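Local coordinates for protein epimerase (Methylomonas sp. DH-1, PDB 7CJ6) that catalyses the manganese-dependent C3 epimerization of ketoses, with highest activity toward L-ribulose, and works as a homodimer, at residues 114-119 against 156-161; 210-215 against 241-246. All coordinates share one frame; numbering follows the deposited sequence.

How the contacts relate
Contact 1 (114-119 against 156-161) and contact 2 (210-215 against 241-246) belong to one TIM barrel and meet its bound D-psicose at different oxygens. Their centres lie 19 Å apart and their nearest atoms about 7 Å, without touching, though both reach the same sugar. In contact 1 two loops bring Glu158 OE1 to the O1 hydroxyl of the sugar; in contact 2 two adjacent strands supply His211 and Glu246 to the manganese, which also binds O2 and O3. The side chain of Glu158 stays about 7 Å from the metal. Contact 1 thus hydrogen-bonds O1 and brings Leu116 near O4, whereas contact 2 meets the metal-bound O2 and O3.

Contact 1 of 2, residues 114-119 against 156-161; sequences CALGKY and RYETNI. With PSJ (D-psicose), chain D.
The amide of Asn160 lies flat on one face of the Tyr119 ring, the two planes only 9° apart. ND2 sits nearest the root of the ring, 3.3 Å from Tyr119 CG, while Asn160 OD1 stands 3.5 Å above the ring plane, offset toward the rim. Asn160 CG is wedged between its own backbone N and carbonyl carbon (chi1 63°), which swings the amide over the ring; ND2 is anchored further by Gly121 O. Tyr119 OH is held by Asp77, and an alanine in place of this tyrosine would probably leave the Asn160 amide without its stacking surface and Asp77 without the phenol hydroxyl. Beside this stack, Cys114 SG comes 3.1 Å from Thr159 OG1, the oxygen that accepts from Ile161 N in an ST turn. The backbones meet through Gly117 N to Glu158 O, a nearly straight bond (167°) whose donor stands above the carbonyl plane. One water ties Gly117 O and Tyr119 N to Arg156 O. Leu116 and Glu158 run side by side, Leu116 CD1 lying 3.4 Å from Glu158 OE1, which accepts a 2.5 Å hydrogen bond from O1 of D-psicose. Lys118 CE meets the in-plane edge of the Tyr157 ring at CD1, 4.0 Å away. Tyr157 OH and Glu158 OE2 pair reciprocally with Glu158 and Tyr157 of the second subunit, and Lys118 NZ reaches Thr260 O there. The contact joins the loops following barrel strands 107-112 and 148-152, with helix 257-260 against Leu116 and helix 186-192 against Glu158.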
ATOM      1  N   CYS A 114       6.741  -2.443 -16.284  1.00 18.16           N
ATOM      2  CA  CYS A 114       5.884  -1.231 -16.248  1.00 18.86           C
ATOM      3  C   CYS A 114       6.590  -0.131 -15.456  1.00 18.84           C
ATOM      4  O   CYS A 114       7.629  -0.421 -14.825  1.00 17.71           O
ATOM      5  CB  CYS A 114       4.542  -1.525 -15.592  1.00 17.79           C
ATOM      6  SG  CYS A 114       4.682  -1.778 -13.805  1.00 20.02           S
ATOM      7  N   ALA A 115       6.030   1.077 -15.479  1.00 19.48           N
ATOM      8  CA  ALA A 115       6.485   2.200 -14.635  1.00 18.72           C
ATOM      9  C   ALA A 115       6.188   1.842 -13.176  1.00 19.40           C
ATOM     10  O   ALA A 115       5.041   1.437 -12.878  1.00 19.39           O
ATOM     11  CB  ALA A 115       5.814   3.484 -15.056  1.00 18.51           C
ATOM     12  N   LEU A 116       7.200   1.939 -12.312  1.00 19.02           N
ATOM     13  CA  LEU A 116       7.042   1.795 -10.844  1.00 20.58           C
ATOM     14  C   LEU A 116       6.319   3.037 -10.316  1.00 20.75           C
ATOM     15  O   LEU A 116       6.877   4.148 -10.435  1.00 19.57           O
ATOM     16  CB  LEU A 116       8.417   1.634 -10.192  1.00 20.78           C
ATOM     17  CG  LEU A 116       8.406   1.551  -8.668  1.00 23.18           C
ATOM     18  CD1 LEU A 116       7.705   0.283  -8.202  1.00 22.64           C
ATOM     19  CD2 LEU A 116       9.822   1.613  -8.114  1.00 25.00           C
ATOM     20  N   GLY A 117       5.111   2.860  -9.783  1.00 20.44           N
ATOM     21  CA  GLY A 117       4.391   3.941  -9.090  1.00 21.09           C
ATOM     22  C   GLY A 117       2.890   3.813  -9.217  1.00 20.14           C
ATOM     23  O   GLY A 117       2.409   2.724  -9.567  1.00 21.40           O
ATOM     24  N   LYS A 118       2.177   4.902  -8.936  1.00 19.76           N
ATOM     25  CA  LYS A 118       0.718   4.884  -8.670  1.00 20.79           C
ATOM     26  C   LYS A 118      -0.030   5.319  -9.934  1.00 21.64           C
ATOM     27  O   LYS A 118      -0.203   6.541 -10.138  1.00 23.93           O
ATOM     28  CB  LYS A 118       0.414   5.765  -7.456  1.00 20.63           C
ATOM     29  CG  LYS A 118      -1.026   5.720  -6.974  1.00 21.15           C
ATOM     30  CD  LYS A 118      -1.210   6.314  -5.596  1.00 20.76           C
ATOM     31  CE  LYS A 118      -2.649   6.255  -5.131  1.00 22.32           C
ATOM     32  NZ  LYS A 118      -3.541   7.041  -6.013  1.00 23.89           N
ATOM     33  N   TYR A 119      -0.439   4.347 -10.754  1.00 21.21           N
ATOM     34  CA  TYR A 119      -1.251   4.567 -11.976  1.00 22.54           C
ATOM     35  C   TYR A 119      -2.574   5.187 -11.552  1.00 23.69           C
ATOM     36  O   TYR A 119      -3.152   4.777 -10.547  1.00 23.53           O
ATOM     37  CB  TYR A 119      -1.468   3.263 -12.745  1.00 23.07           C
ATOM     38  CG  TYR A 119      -0.267   2.791 -13.525  1.00 23.33           C
ATOM     39  CD1 TYR A 119      -0.018   3.249 -14.808  1.00 24.74           C
ATOM     40  CD2 TYR A 119       0.623   1.881 -12.982  1.00 23.66           C
ATOM     41  CE1 TYR A 119       1.086   2.822 -15.530  1.00 23.26           C
ATOM     42  CE2 TYR A 119       1.728   1.442 -13.691  1.00 23.57           C
ATOM     43  CZ  TYR A 119       1.961   1.910 -14.971  1.00 23.80           C
ATOM     44  OH  TYR A 119       3.054   1.479 -15.670  1.00 22.17           O
ATOM     45  N   ARG A 156      -0.828  -2.560  -5.369  1.00 15.22           N
ATOM     46  CA  ARG A 156      -1.740  -1.796  -6.254  1.00 14.79           C
ATOM     47  C   ARG A 156      -1.252  -0.354  -6.435  1.00 15.48           C
ATOM     48  O   ARG A 156      -1.624   0.263  -7.456  1.00 16.94           O
ATOM     49  CB  ARG A 156      -3.130  -1.797  -5.616  1.00 15.75           C
ATOM     50  CG  ARG A 156      -3.156  -1.168  -4.230  1.00 16.11           C
ATOM     51  CD  ARG A 156      -4.443  -1.434  -3.478  1.00 17.77           C
ATOM     52  NE  ARG A 156      -4.661  -2.864  -3.272  1.00 18.47           N
ATOM     53  CZ  ARG A 156      -5.822  -3.399  -2.922  1.00 19.77           C
ATOM     54  NH1 ARG A 156      -6.872  -2.622  -2.732  1.00 20.89           N
ATOM     55  NH2 ARG A 156      -5.930  -4.707  -2.758  1.00 21.02           N
ATOM     56  N   TYR A 157      -0.496   0.169  -5.467  1.00 15.49           N
ATOM     57  CA  TYR A 157       0.026   1.560  -5.455  1.00 15.91           C
ATOM     58  C   TYR A 157       1.321   1.652  -6.270  1.00 16.58           C
ATOM     59  O   TYR A 157       1.831   2.782  -6.427  1.00 18.14           O
ATOM     60  CB  TYR A 157       0.281   2.047  -4.025  1.00 15.81           C
ATOM     61  CG  TYR A 157      -0.907   1.977  -3.100  1.00 14.76           C
ATOM     62  CD1 TYR A 157      -1.956   2.872  -3.213  1.00 14.85           C
ATOM     63  CD2 TYR A 157      -0.990   1.003  -2.119  1.00 14.54           C
ATOM     64  CE1 TYR A 157      -3.046   2.819  -2.360  1.00 15.55           C
ATOM     65  CE2 TYR A 157      -2.075   0.927  -1.261  1.00 14.50           C
ATOM     66  CZ  TYR A 157      -3.110   1.835  -1.385  1.00 15.72           C
ATOM     67  OH  TYR A 157      -4.186   1.765  -0.547  1.00 16.69           O
ATOM     68  N   GLU A 158       1.816   0.525  -6.794  1.00 16.14           N
ATOM     69  CA  GLU A 158       3.163   0.426  -7.424  1.00 16.73           C
ATOM     70  C   GLU A 158       3.060  -0.175  -8.832  1.00 15.99           C
ATOM     71  O   GLU A 158       4.004   0.019  -9.621  1.00 15.77           O
ATOM     72  CB  GLU A 158       4.110  -0.373  -6.522  1.00 16.50           C
ATOM     73  CG  GLU A 158       4.390   0.310  -5.192  1.00 17.95           C
ATOM     74  CD  GLU A 158       5.651  -0.122  -4.459  1.00 18.27           C
ATOM     75  OE1 GLU A 158       6.577  -0.650  -5.111  1.00 18.89           O
ATOM     76  OE2 GLU A 158       5.704   0.077  -3.229  1.00 18.24           O
ATOM     77  N   THR A 159       1.971  -0.883  -9.140  1.00 16.61           N
ATOM     78  CA  THR A 159       1.640  -1.324 -10.519  1.00 17.42           C
ATOM     79  C   THR A 159       0.142  -1.596 -10.643  1.00 19.25           C
ATOM     80  O   THR A 159      -0.495  -1.938  -9.616  1.00 19.09           O
ATOM     81  CB  THR A 159       2.400  -2.584 -10.939  1.00 17.90           C
ATOM     82  OG1 THR A 159       2.146  -2.733 -12.337  1.00 18.75           O
ATOM     83  CG2 THR A 159       1.970  -3.823 -10.182  1.00 17.72           C
ATOM     84  N   ASN A 160      -0.382  -1.466 -11.864  1.00 18.32           N
ATOM     85  CA  ASN A 160      -1.775  -1.851 -12.203  1.00 19.23           C
ATOM     86  C   ASN A 160      -1.769  -3.128 -13.058  1.00 18.04           C
ATOM     87  O   ASN A 160      -2.853  -3.539 -13.486  1.00 17.99           O
ATOM     88  CB  ASN A 160      -2.524  -0.697 -12.871  1.00 19.75           C
ATOM     89  CG  ASN A 160      -1.938  -0.260 -14.196  1.00 20.71           C
ATOM     90  OD1 ASN A 160      -0.953  -0.823 -14.672  1.00 22.67           O
ATOM     91  ND2 ASN A 160      -2.541   0.752 -14.799  1.00 21.04           N
ATOM     92  N   ILE A 161      -0.604  -3.744 -13.284  1.00 15.92           N
ATOM     93  CA  ILE A 161      -0.457  -4.869 -14.253  1.00 16.89           C
ATOM     94  C   ILE A 161      -0.673  -6.209 -13.536  1.00 17.23           C
ATOM     95  O   ILE A 161      -1.426  -7.045 -14.070  1.00 16.24           O
ATOM     96  CB  ILE A 161       0.901  -4.810 -14.978  1.00 17.49           C
ATOM     97  CG1 ILE A 161       0.942  -3.643 -15.965  1.00 18.40           C
ATOM     98  CG2 ILE A 161       1.199  -6.128 -15.678  1.00 17.69           C
ATOM     99  CD1 ILE A 161       0.039  -3.843 -17.160  1.00 18.67           C
TER
HETATM  100  C1  PSJ D 302       9.673  -1.621  -4.829  1.00 23.05           C
HETATM  101  O1  PSJ D 302       8.598  -1.492  -3.893  1.00 22.68           O
HETATM  102  C2  PSJ D 302      10.263  -2.996  -4.685  1.00 22.81           C
HETATM  103  O2  PSJ D 302       9.798  -3.726  -3.855  1.00 21.22           O
HETATM  104  C3  PSJ D 302      11.374  -3.438  -5.589  1.00 26.55           C
HETATM  105  O3  PSJ D 302      12.400  -4.111  -4.863  1.00 24.66           O
HETATM  106  C4  PSJ D 302      11.904  -2.192  -6.271  1.00 29.41           C
HETATM  107  O4  PSJ D 302      10.905  -1.801  -7.205  1.00 36.45           O
HETATM  108  C5  PSJ D 302      13.228  -2.381  -6.998  1.00 35.18           C
HETATM  109  O5  PSJ D 302      13.714  -3.713  -6.785  1.00 39.75           O
HETATM  110  C6  PSJ D 302      14.253  -1.355  -6.514  1.00 35.85           C
HETATM  111  O6  PSJ D 302      15.431  -1.381  -7.338  1.00 34.68           O
HETATM  112  O   HOH W   1      -0.198   1.774  -9.596  1.00 26.86           O

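Contact 2 of 2, residues 210-215 against 241-246. With MN (manganese (II) ion), chain C; PSJ (D-psicose), chain D.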
ATOM      1  N   VAL A 210      13.327 -13.606  -4.726  1.00 14.47           N
ATOM      2  CA  VAL A 210      12.559 -13.260  -3.497  1.00 14.20           C
ATOM      3  C   VAL A 210      13.134 -11.989  -2.873  1.00 14.43           C
ATOM      4  O   VAL A 210      14.379 -11.859  -2.779  1.00 14.07           O
ATOM      5  CB  VAL A 210      12.561 -14.400  -2.466  1.00 14.34           C
ATOM      6  CG1 VAL A 210      12.027 -13.907  -1.127  1.00 15.44           C
ATOM      7  CG2 VAL A 210      11.769 -15.597  -2.960  1.00 14.38           C
ATOM      8  N   HIS A 211      12.231 -11.119  -2.432  1.00 15.29           N
ATOM      9  CA  HIS A 211      12.515  -9.939  -1.580  1.00 15.40           C
ATOM     10  C   HIS A 211      11.903 -10.191  -0.206  1.00 16.08           C
ATOM     11  O   HIS A 211      10.695 -10.518  -0.144  1.00 15.10           O
ATOM     12  CB  HIS A 211      11.987  -8.653  -2.231  1.00 15.94           C
ATOM     13  CG  HIS A 211      12.935  -8.059  -3.214  1.00 16.08           C
ATOM     14  ND1 HIS A 211      12.737  -6.815  -3.787  1.00 16.47           N
ATOM     15  CD2 HIS A 211      14.102  -8.526  -3.708  1.00 16.49           C
ATOM     16  CE1 HIS A 211      13.734  -6.554  -4.606  1.00 17.04           C
ATOM     17  NE2 HIS A 211      14.585  -7.590  -4.576  1.00 16.73           N
ATOM     18  N   ILE A 212      12.731 -10.073   0.834  1.00 15.88           N
ATOM     19  CA  ILE A 212      12.299 -10.082   2.258  1.00 16.72           C
ATOM     20  C   ILE A 212      12.179  -8.633   2.727  1.00 16.95           C
ATOM     21  O   ILE A 212      13.227  -7.960   2.844  1.00 17.96           O
ATOM     22  CB  ILE A 212      13.289 -10.883   3.127  1.00 17.99           C
ATOM     23  CG1 ILE A 212      13.471 -12.310   2.604  1.00 17.37           C
ATOM     24  CG2 ILE A 212      12.862 -10.850   4.585  1.00 18.31           C
ATOM     25  CD1 ILE A 212      12.181 -13.064   2.415  1.00 17.31           C
ATOM     26  N   GLY A 213      10.947  -8.191   2.982  1.00 17.10           N
ATOM     27  CA  GLY A 213      10.643  -6.877   3.573  1.00 17.30           C
ATOM     28  C   GLY A 213       9.541  -6.988   4.608  1.00 15.96           C
ATOM     29  O   GLY A 213       8.530  -7.653   4.324  1.00 16.87           O
ATOM     30  N   GLU A 214       9.727  -6.348   5.764  1.00 16.22           N
ATOM     31  CA  GLU A 214       8.689  -6.227   6.820  1.00 16.24           C
ATOM     32  C   GLU A 214       7.521  -5.395   6.267  1.00 15.96           C
ATOM     33  O   GLU A 214       7.714  -4.700   5.251  1.00 18.15           O
ATOM     34  CB  GLU A 214       9.303  -5.619   8.082  1.00 16.19           C
ATOM     35  CG  GLU A 214       8.373  -5.657   9.278  1.00 16.08           C
ATOM     36  CD  GLU A 214       7.739  -7.015   9.501  1.00 16.28           C
ATOM     37  OE1 GLU A 214       8.299  -7.818  10.286  1.00 16.54           O
ATOM     38  OE2 GLU A 214       6.696  -7.279   8.880  1.00 16.32           O
ATOM     39  N   SER A 215       6.353  -5.461   6.909  1.00 15.88           N
ATOM     40  CA  SER A 215       5.093  -4.813   6.458  1.00 15.70           C
ATOM     41  C   SER A 215       5.311  -3.306   6.260  1.00 15.85           C
ATOM     42  O   SER A 215       4.717  -2.730   5.315  1.00 15.90           O
ATOM     43  CB  SER A 215       3.980  -5.087   7.433  1.00 16.34           C
ATOM     44  OG  SER A 215       4.409  -4.863   8.768  1.00 15.25           O
ATOM     45  N   GLY A 241      17.204 -19.896  -4.788  1.00 17.17           N
ATOM     46  CA  GLY A 241      17.403 -18.685  -5.601  1.00 17.20           C
ATOM     47  C   GLY A 241      17.768 -17.498  -4.722  1.00 16.18           C
ATOM     48  O   GLY A 241      17.839 -17.610  -3.501  1.00 16.59           O
ATOM     49  N   PRO A 242      18.024 -16.324  -5.331  1.00 15.96           N
ATOM     50  CA  PRO A 242      18.335 -15.119  -4.568  1.00 15.49           C
ATOM     51  C   PRO A 242      17.252 -14.769  -3.540  1.00 15.28           C
ATOM     52  O   PRO A 242      16.078 -14.862  -3.853  1.00 15.59           O
ATOM     53  CB  PRO A 242      18.426 -14.048  -5.664  1.00 15.71           C
ATOM     54  CG  PRO A 242      18.876 -14.820  -6.880  1.00 15.18           C
ATOM     55  CD  PRO A 242      18.102 -16.116  -6.786  1.00 15.90           C
ATOM     56  N   ILE A 243      17.685 -14.385  -2.339  1.00 14.58           N
ATOM     57  CA  ILE A 243      16.826 -13.764  -1.294  1.00 15.95           C
ATOM     58  C   ILE A 243      17.510 -12.470  -0.854  1.00 16.14           C
ATOM     59  O   ILE A 243      18.526 -12.555  -0.151  1.00 16.97           O
ATOM     60  CB  ILE A 243      16.596 -14.720  -0.113  1.00 15.83           C
ATOM     61  CG1 ILE A 243      15.982 -16.042  -0.582  1.00 16.21           C
ATOM     62  CG2 ILE A 243      15.752 -14.035   0.951  1.00 15.78           C
ATOM     63  CD1 ILE A 243      15.892 -17.101   0.488  1.00 15.69           C
ATOM     64  N   THR A 244      17.017 -11.315  -1.287  1.00 16.97           N
ATOM     65  CA  THR A 244      17.603 -10.022  -0.846  1.00 17.83           C
ATOM     66  C   THR A 244      16.711  -9.396   0.228  1.00 17.07           C
ATOM     67  O   THR A 244      15.464  -9.413   0.100  1.00 16.63           O
ATOM     68  CB  THR A 244      17.975  -9.096  -2.014  1.00 20.27           C
ATOM     69  OG1 THR A 244      17.530  -7.771  -1.733  1.00 23.18           O
ATOM     70  CG2 THR A 244      17.437  -9.538  -3.351  1.00 17.29           C
ATOM     71  N   PHE A 245      17.362  -8.922   1.290  1.00 17.90           N
ATOM     72  CA  PHE A 245      16.767  -8.039   2.318  1.00 16.46           C
ATOM     73  C   PHE A 245      16.566  -6.650   1.706  1.00 16.93           C
ATOM     74  O   PHE A 245      17.512  -6.069   1.142  1.00 18.38           O
ATOM     75  CB  PHE A 245      17.659  -7.945   3.548  1.00 16.89           C
ATOM     76  CG  PHE A 245      17.211  -6.888   4.521  1.00 15.78           C
ATOM     77  CD1 PHE A 245      15.902  -6.864   4.980  1.00 15.44           C
ATOM     78  CD2 PHE A 245      18.091  -5.919   4.972  1.00 17.04           C
ATOM     79  CE1 PHE A 245      15.487  -5.902   5.885  1.00 16.54           C
ATOM     80  CE2 PHE A 245      17.672  -4.951   5.869  1.00 17.22           C
ATOM     81  CZ  PHE A 245      16.373  -4.940   6.322  1.00 17.18           C
ATOM     82  N   GLU A 246      15.353  -6.136   1.842  1.00 17.17           N
ATOM     83  CA  GLU A 246      14.935  -4.833   1.279  1.00 18.65           C
ATOM     84  C   GLU A 246      14.293  -4.008   2.394  1.00 20.20           C
ATOM     85  O   GLU A 246      13.371  -4.520   3.066  1.00 21.01           O
ATOM     86  CB  GLU A 246      13.988  -5.078   0.111  1.00 20.13           C
ATOM     87  CG  GLU A 246      13.562  -3.801  -0.577  1.00 20.00           C
ATOM     88  CD  GLU A 246      12.941  -4.034  -1.938  1.00 20.92           C
ATOM     89  OE1 GLU A 246      13.515  -3.564  -2.926  1.00 25.43           O
ATOM     90  OE2 GLU A 246      11.889  -4.687  -2.003  1.00 21.29           O
TER
HETATM   91 MN    MN C 301      10.993  -5.560  -3.589  1.00 24.08          MN
HETATM   92  C1  PSJ D 302       9.673  -1.621  -4.829  1.00 23.05           C
HETATM   93  O1  PSJ D 302       8.598  -1.492  -3.893  1.00 22.68           O
HETATM   94  C2  PSJ D 302      10.263  -2.996  -4.685  1.00 22.81           C
HETATM   95  O2  PSJ D 302       9.798  -3.726  -3.855  1.00 21.22           O
HETATM   96  C3  PSJ D 302      11.374  -3.438  -5.589  1.00 26.55           C
HETATM   97  O3  PSJ D 302      12.400  -4.111  -4.863  1.00 24.66           O
HETATM   98  C4  PSJ D 302      11.904  -2.192  -6.271  1.00 29.41           C
HETATM   99  O4  PSJ D 302      10.905  -1.801  -7.205  1.00 36.45           O
HETATM  100  C5  PSJ D 302      13.228  -2.381  -6.998  1.00 35.18           C
HETATM  101  O5  PSJ D 302      13.714  -3.713  -6.785  1.00 39.75           O
HETATM  102  C6  PSJ D 302      14.253  -1.355  -6.514  1.00 35.85           C
HETATM  103  O6  PSJ D 302      15.431  -1.381  -7.338  1.00 34.68           O
HETATM  104  O   HOH W   2      11.989  -4.388   5.621  1.00 20.96           O
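The His211 ring and the Glu246 carboxylate meet with their planes 80° apart, and Thr244 CG2 approaches the ring obliquely, 3.5 Å from His211 CD2. His183 makes an edge-to-face ring contact with His211, and O3 of D-psicose lies at the ring's edge, near its plane. His211 ND1 binds manganese at 2.2 Å, and Glu246 OE2 ligates the metal at 2.0 Å. Extended beyond CG, with CG anti to the backbone N (chi1 -177°), Glu246 carries that oxygen out to the ion. Glu152, Asp185 and the sugar's O2 and O3 complete the coordination, while a hydrogen bond from His211 NE2 to Glu41, together with the metal bond at ND1, fixes the rotation of the ring. Glu246 is, by similarity, a proton donor/acceptor. His211 lies on strand 207-212 and Glu246 directly follows strand 242-245, the parallel seventh and eighth strands of the TIM barrel, joined in a beta-alpha-beta unit through helix 227-236. The axes of 210-212 and 242-245 come within 4.8 Å, their directions 27° apart. Four backbone bonds alternate across them: Val210 N to Pro242 O, Thr244 N to Val210 O, Ile212 N to Thr244 O (2.9 Å) and Glu246 N to Ile212 O. On the face opposite His211 and Thr244, Ile212 CG1 presses on Ile243 CG2 at 3.3 Å, a close carbon-carbon approach that marks tight packing, and Val210 and Ile212 pack against Phe230 of helix 227-236.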